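Local atomic coordinates of 3-hydroxyisobutyrate dehydrogenase family protein (Geobacter sulfurreducens, PDB entry 3PDU), a protein that binds NADP+ and, as a beta-hydroxyacid dehydrogenase with succinic semialdehyde reductase activity, probably interconverts succinic semialdehyde and gamma-hydroxybutyrate. Residues Q180-L185 against A279-V284; Q201-L206 against K219-L224. One frame throughout, in Å; residues are numbered along the deposited sequence.

In the fold
Both contacts belong to the all-helical C-terminal part of the chain, on the same side of its centre, and their centres lie about 12 Å apart. Along the sequence the order is 180-185, 201-206, 219-224 and 279-284, so the chain completes interaction 2 before it returns to the long helix 166-194 for interaction 1. Helix 214-225 joins them: Leu223 CD2 comes within 3.5 Å of Phe282 CB, and Met222 SD within 3.7 Å of Ala279 CB. The long helix thus carries the C-terminal turn of interaction 1 and, through Met189, also meets Leu203 of interaction 2. Another subunit touches both, so this helical bundle serves fold and assembly alike.

Interaction 1: Q180-L185 against A279-V284; sequences QMMTAL and AAVFRV
Met182 of the long helix 166-194 lies against Ala279 and Val281, where the end of the chain folds back onto the helical C-terminal domain of this beta-hydroxyacid dehydrogenase. Residues 279-281 belong to a 3-10 turn, and the contact with 180-185 is made by apolar groups of four buried residues, Thr183 contributing only its methyl.

The tight part is the thioether. Met182 CG stands anti to the backbone N (chi1 -176°), and the chain then bends at chi2, 69°, which lays the sulfur beside the turn. SD comes 3.7 Å from Ala279 CA, while the methyl CE is 3.9 Å from Ala279 CB; the end of the methionine therefore rests on the alanine's backbone and methyl together. Nearer the backbone, Met182 CG meets Val281 CG1 at 3.9 Å, the two side chains running past one another in opposite directions. Replacing Met182 with an alanine would probably open a gap beside Ala279 and leave Val281 CG1 without its neighbour on the helix.

Beyond this the packing slackens. Thr183 offers its methyl CG2 to Val281 CG2 at 4.3 Å, a looser touch, and Phe265 of helix 256-270 reaches both residues. On the solvent side Arg283 extends from the turn without meeting the helix segment and forms a salt bridge with Glu276. Phe282 also adds little to this pair of segments, since its side chain packs farther along the long helix, on Met189, Ala190 and Arg193.

The turn is held by its own backbone: Arg283 N bonds to Ala280 O at 2.9 Å, and Val284 N to Val281 O at 3.0 Å. The backbone N of Ala279 is hydrogen-bonded to Asp277 OD2.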
loop_
_atom_site.group_PDB
_atom_site.type_symbol
_atom_site.label_atom_id
_atom_site.label_comp_id
_atom_site.label_asym_id
_atom_site.label_seq_id
_atom_site.Cartn_x
_atom_site.Cartn_y
_atom_site.Cartn_z
ATOM N N GLN A 180 2.260 7.337 -10.479
ATOM C CA GLN A 180 3.223 6.619 -9.656
ATOM C C GLN A 180 4.620 7.240 -9.750
ATOM O O GLN A 180 5.369 7.253 -8.764
ATOM C CB GLN A 180 3.247 5.139 -10.025
ATOM C CG GLN A 180 1.922 4.423 -9.711
ATOM C CD GLN A 180 2.017 2.916 -9.890
ATOM O OE1 GLN A 180 1.329 2.332 -10.728
ATOM N NE2 GLN A 180 2.863 2.287 -9.103
ATOM N N MET A 181 4.987 7.758 -10.924
ATOM C CA MET A 181 6.271 8.464 -11.041
ATOM C C MET A 181 6.325 9.704 -10.171
ATOM O O MET A 181 7.383 10.037 -9.608
ATOM C CB MET A 181 6.579 8.851 -12.488
ATOM C CG MET A 181 7.073 7.680 -13.331
ATOM S SD MET A 181 7.393 8.203 -15.024
ATOM C CE MET A 181 8.805 9.293 -14.828
ATOM N N MET A 182 5.197 10.403 -10.067
ATOM C CA MET A 182 5.165 11.637 -9.278
ATOM C C MET A 182 5.278 11.323 -7.787
ATOM O O MET A 182 5.995 12.018 -7.053
ATOM C CB MET A 182 3.902 12.456 -9.558
ATOM C CG MET A 182 3.878 13.814 -8.830
ATOM S SD MET A 182 5.118 14.949 -9.492
ATOM C CE MET A 182 6.074 15.259 -8.008
ATOM N N THR A 183 4.586 10.278 -7.324
ATOM C CA THR A 183 4.718 9.913 -5.913
ATOM C C THR A 183 6.117 9.353 -5.624
ATOM O O THR A 183 6.657 9.557 -4.546
ATOM C CB THR A 183 3.622 8.933 -5.403
ATOM O OG1 THR A 183 3.624 7.724 -6.185
ATOM C CG2 THR A 183 2.245 9.590 -5.426
ATOM N N ALA A 184 6.707 8.669 -6.599
ATOM C CA ALA A 184 8.079 8.190 -6.452
ATOM C C ALA A 184 9.049 9.358 -6.273
ATOM O O ALA A 184 9.841 9.380 -5.328
ATOM C CB ALA A 184 8.484 7.332 -7.649
ATOM N N LEU A 185 8.980 10.331 -7.178
ATOM C CA LEU A 185 9.810 11.532 -7.071
ATOM C C LEU A 185 9.550 12.277 -5.764
ATOM O O LEU A 185 10.492 12.691 -5.078
ATOM C CB LEU A 185 9.599 12.466 -8.270
ATOM C CG LEU A 185 10.401 13.773 -8.225
ATOM C CD1 LEU A 185 11.882 13.474 -8.393
ATOM C CD2 LEU A 185 9.939 14.727 -9.317
ATOM N N ALA A 279 1.865 17.907 -8.854
ATOM C CA ALA A 279 3.122 17.766 -8.113
ATOM C C ALA A 279 2.923 18.068 -6.624
ATOM O O ALA A 279 3.728 17.674 -5.773
ATOM C CB ALA A 279 4.220 18.676 -8.705
ATOM N N ALA A 280 1.844 18.774 -6.312
ATOM C CA ALA A 280 1.569 19.166 -4.938
ATOM C C ALA A 280 1.266 17.984 -4.015
ATOM O O ALA A 280 1.100 18.167 -2.813
ATOM C CB ALA A 280 0.444 20.195 -4.895
ATOM N N VAL A 281 1.193 16.772 -4.561
ATOM C CA VAL A 281 1.094 15.599 -3.695
ATOM C C VAL A 281 2.298 15.578 -2.751
ATOM O O VAL A 281 2.240 15.033 -1.665
ATOM C CB VAL A 281 1.012 14.277 -4.505
ATOM C CG1 VAL A 281 2.316 14.011 -5.244
ATOM C CG2 VAL A 281 0.655 13.110 -3.583
ATOM N N PHE A 282 3.390 16.199 -3.174
ATOM C CA PHE A 282 4.570 16.320 -2.322
ATOM C C PHE A 282 4.230 16.911 -0.956
ATOM O O PHE A 282 4.861 16.592 0.053
ATOM C CB PHE A 282 5.604 17.185 -3.033
ATOM C CG PHE A 282 6.861 17.404 -2.256
ATOM C CD1 PHE A 282 7.729 16.354 -2.001
ATOM C CD2 PHE A 282 7.211 18.682 -1.831
ATOM C CE1 PHE A 282 8.913 16.570 -1.308
ATOM C CE2 PHE A 282 8.389 18.899 -1.134
ATOM C CZ PHE A 282 9.243 17.847 -0.877
ATOM N N ARG A 283 3.234 17.784 -0.923
ATOM C CA ARG A 283 2.881 18.462 0.319
ATOM C C ARG A 283 2.291 17.537 1.390
ATOM O O ARG A 283 2.219 17.911 2.556
ATOM C CB ARG A 283 1.965 19.659 0.048
ATOM C CG ARG A 283 2.684 20.747 -0.743
ATOM C CD ARG A 283 1.777 21.909 -1.072
ATOM N NE ARG A 283 1.659 22.825 0.055
ATOM C CZ ARG A 283 1.080 24.018 -0.017
ATOM N NH1 ARG A 283 0.563 24.433 -1.169
ATOM N NH2 ARG A 283 1.016 24.793 1.062
ATOM N N VAL A 284 1.888 16.330 1.008
ATOM C CA VAL A 284 1.453 15.358 2.008
ATOM C C VAL A 284 2.446 14.208 2.152
ATOM O O VAL A 284 2.255 13.329 2.987
ATOM C CB VAL A 284 0.023 14.800 1.755
ATOM C CG1 VAL A 284 -1.000 15.931 1.752
ATOM C CG2 VAL A 284 -0.038 13.977 0.457
#

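Interaction 2: Q201-L206 against K219-L224; sequences QLLEVL and KGQMLL
Leu203 of helix 199-208 packs on Gly220 of helix 214-225, and the two helices form an antiparallel pair within the helical C-terminal domain. Over these segments their directions differ by 168° and their axes approach to 10.7 Å.

Apolar packing carries the contact. Leu203 CG sits anti to its carbonyl carbon (chi1 -70°), and the nearly extended branch beyond it sends CD1 onto the opposite backbone, 3.6 Å from Gly220 C. The second methyl adds to this, with Leu203 CD2 3.9 Å from Gly220 CA. Gly220 makes room for this: a beta carbon there would point toward the leucine and probably collide with CD1. One turn further on, Leu203 CD1 also lies against the isobutyl end of Leu224, 3.8 Å from its CD1. Met189 of the long helix 166-194 packs on both leucines.

The polar share is slight. Gln221 is exposed, yet bends at chi2 (-56°) and brings NE2 to 4.0 Å from Leu203 CD1, so that its amide end lies beside the methyl as a van der Waals neighbour.

Charged groups look outward from the pair. Lys219 NZ forms a salt bridge with Asp277, and Glu204 OE2 does so with Lys157 of a second subunit; other residues of that subunit, among them Leu159 and Val173, pack on Val205 and Leu202, respectively. Helix 199-208 is thus shared between this pairing and the subunit interface.

With leucine branches, a glycine backbone and one amide nitrogen meeting here, the two helices probably rely on shape and on burial of apolar surface, while charge is spent on partners outside the pair.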
loop_
_atom_site.group_PDB
_atom_site.type_symbol
_atom_site.label_atom_id
_atom_site.label_comp_id
_atom_site.label_asym_id
_atom_site.label_seq_id
_atom_site.Cartn_x
_atom_site.Cartn_y
_atom_site.Cartn_z
ATOM N N GLN A 201 20.971 18.865 -5.932
ATOM C CA GLN A 201 21.932 17.820 -6.282
ATOM C C GLN A 201 21.227 16.514 -6.601
ATOM O O GLN A 201 21.598 15.827 -7.545
ATOM C CB GLN A 201 22.942 17.585 -5.163
ATOM C CG GLN A 201 24.323 18.082 -5.450
ATOM C CD GLN A 201 25.281 17.799 -4.308
ATOM O OE1 GLN A 201 24.863 17.411 -3.215
ATOM N NE2 GLN A 201 26.569 17.992 -4.554
ATOM N N LEU A 202 20.223 16.154 -5.806
ATOM C CA LEU A 202 19.442 14.959 -6.101
ATOM C C LEU A 202 18.900 15.022 -7.535
ATOM O O LEU A 202 19.013 14.055 -8.296
ATOM C CB LEU A 202 18.289 14.790 -5.095
ATOM C CG LEU A 202 17.231 13.738 -5.433
ATOM C CD1 LEU A 202 17.836 12.358 -5.656
ATOM C CD2 LEU A 202 16.176 13.687 -4.330
ATOM N N LEU A 203 18.312 16.159 -7.907
ATOM C CA LEU A 203 17.769 16.321 -9.263
ATOM C C LEU A 203 18.864 16.209 -10.325
ATOM O O LEU A 203 18.656 15.667 -11.420
ATOM C CB LEU A 203 17.024 17.656 -9.397
ATOM C CG LEU A 203 15.705 17.705 -8.612
ATOM C CD1 LEU A 203 15.055 19.077 -8.675
ATOM C CD2 LEU A 203 14.734 16.626 -9.092
ATOM N N GLU A 204 20.038 16.734 -10.003
ATOM C CA GLU A 204 21.157 16.699 -10.933
ATOM C C GLU A 204 21.633 15.256 -11.126
ATOM O O GLU A 204 21.972 14.847 -12.236
ATOM C CB GLU A 204 22.287 17.586 -10.405
ATOM C CG GLU A 204 23.642 17.327 -11.022
ATOM C CD GLU A 204 24.737 18.148 -10.348
ATOM O OE1 GLU A 204 24.399 19.096 -9.605
ATOM O OE2 GLU A 204 25.930 17.847 -10.559
ATOM N N VAL A 205 21.651 14.484 -10.046
ATOM C CA VAL A 205 22.019 13.072 -10.147
ATOM C C VAL A 205 20.993 12.293 -10.978
ATOM O O VAL A 205 21.361 11.486 -11.840
ATOM C CB VAL A 205 22.213 12.431 -8.761
ATOM C CG1 VAL A 205 22.348 10.914 -8.873
ATOM C CG2 VAL A 205 23.444 13.039 -8.084
ATOM N N LEU A 206 19.708 12.545 -10.744
ATOM C CA LEU A 206 18.664 11.904 -11.544
ATOM C C LEU A 206 18.771 12.276 -13.021
ATOM O O LEU A 206 18.575 11.431 -13.899
ATOM C CB LEU A 206 17.275 12.274 -11.020
ATOM C CG LEU A 206 16.918 11.698 -9.652
ATOM C CD1 LEU A 206 15.629 12.328 -9.117
ATOM C CD2 LEU A 206 16.801 10.189 -9.757
ATOM N N LYS A 219 8.981 19.200 -12.579
ATOM C CA LYS A 219 8.294 19.063 -11.291
ATOM C C LYS A 219 9.284 19.203 -10.137
ATOM O O LYS A 219 8.927 19.687 -9.060
ATOM C CB LYS A 219 7.531 17.733 -11.191
ATOM C CG LYS A 219 6.497 17.494 -12.309
ATOM C CD LYS A 219 5.522 18.690 -12.473
ATOM C CE LYS A 219 4.425 18.372 -13.514
ATOM N NZ LYS A 219 3.493 19.538 -13.699
ATOM N N GLY A 220 10.525 18.770 -10.359
ATOM C CA GLY A 220 11.556 18.889 -9.342
ATOM C C GLY A 220 11.731 20.322 -8.868
ATOM O O GLY A 220 11.931 20.586 -7.678
ATOM N N GLN A 221 11.658 21.264 -9.800
ATOM C CA GLN A 221 11.795 22.668 -9.436
ATOM C C GLN A 221 10.625 23.155 -8.582
ATOM O O GLN A 221 10.809 24.007 -7.717
ATOM C CB GLN A 221 11.977 23.547 -10.675
ATOM C CG GLN A 221 13.341 23.361 -11.347
ATOM C CD GLN A 221 14.510 23.612 -10.393
ATOM O OE1 GLN A 221 14.559 24.635 -9.697
ATOM N NE2 GLN A 221 15.459 22.672 -10.358
ATOM N N MET A 222 9.428 22.629 -8.825
ATOM C CA MET A 222 8.293 22.942 -7.958
ATOM C C MET A 222 8.555 22.440 -6.548
ATOM O O MET A 222 8.234 23.113 -5.562
ATOM C CB MET A 222 7.014 22.281 -8.469
ATOM C CG MET A 222 6.448 22.885 -9.715
ATOM S SD MET A 222 4.876 22.091 -10.101
ATOM C CE MET A 222 4.537 22.816 -11.704
ATOM N N LEU A 223 9.121 21.242 -6.447
ATOM C CA LEU A 223 9.383 20.656 -5.133
ATOM C C LEU A 223 10.389 21.511 -4.370
ATOM O O LEU A 223 10.273 21.686 -3.158
ATOM C CB LEU A 223 9.908 19.225 -5.265
ATOM C CG LEU A 223 9.060 18.234 -6.061
ATOM C CD1 LEU A 223 9.540 16.799 -5.817
ATOM C CD2 LEU A 223 7.598 18.361 -5.700
ATOM N N LEU A 224 11.379 22.045 -5.078
ATOM C CA LEU A 224 12.381 22.882 -4.426
ATOM C C LEU A 224 11.798 24.226 -3.997
ATOM O O LEU A 224 12.109 24.733 -2.916
ATOM C CB LEU A 224 13.590 23.102 -5.338
ATOM C CG LEU A 224 14.363 21.849 -5.761
ATOM C CD1 LEU A 224 15.617 22.227 -6.541
ATOM C CD2 LEU A 224 14.729 21.031 -4.539
#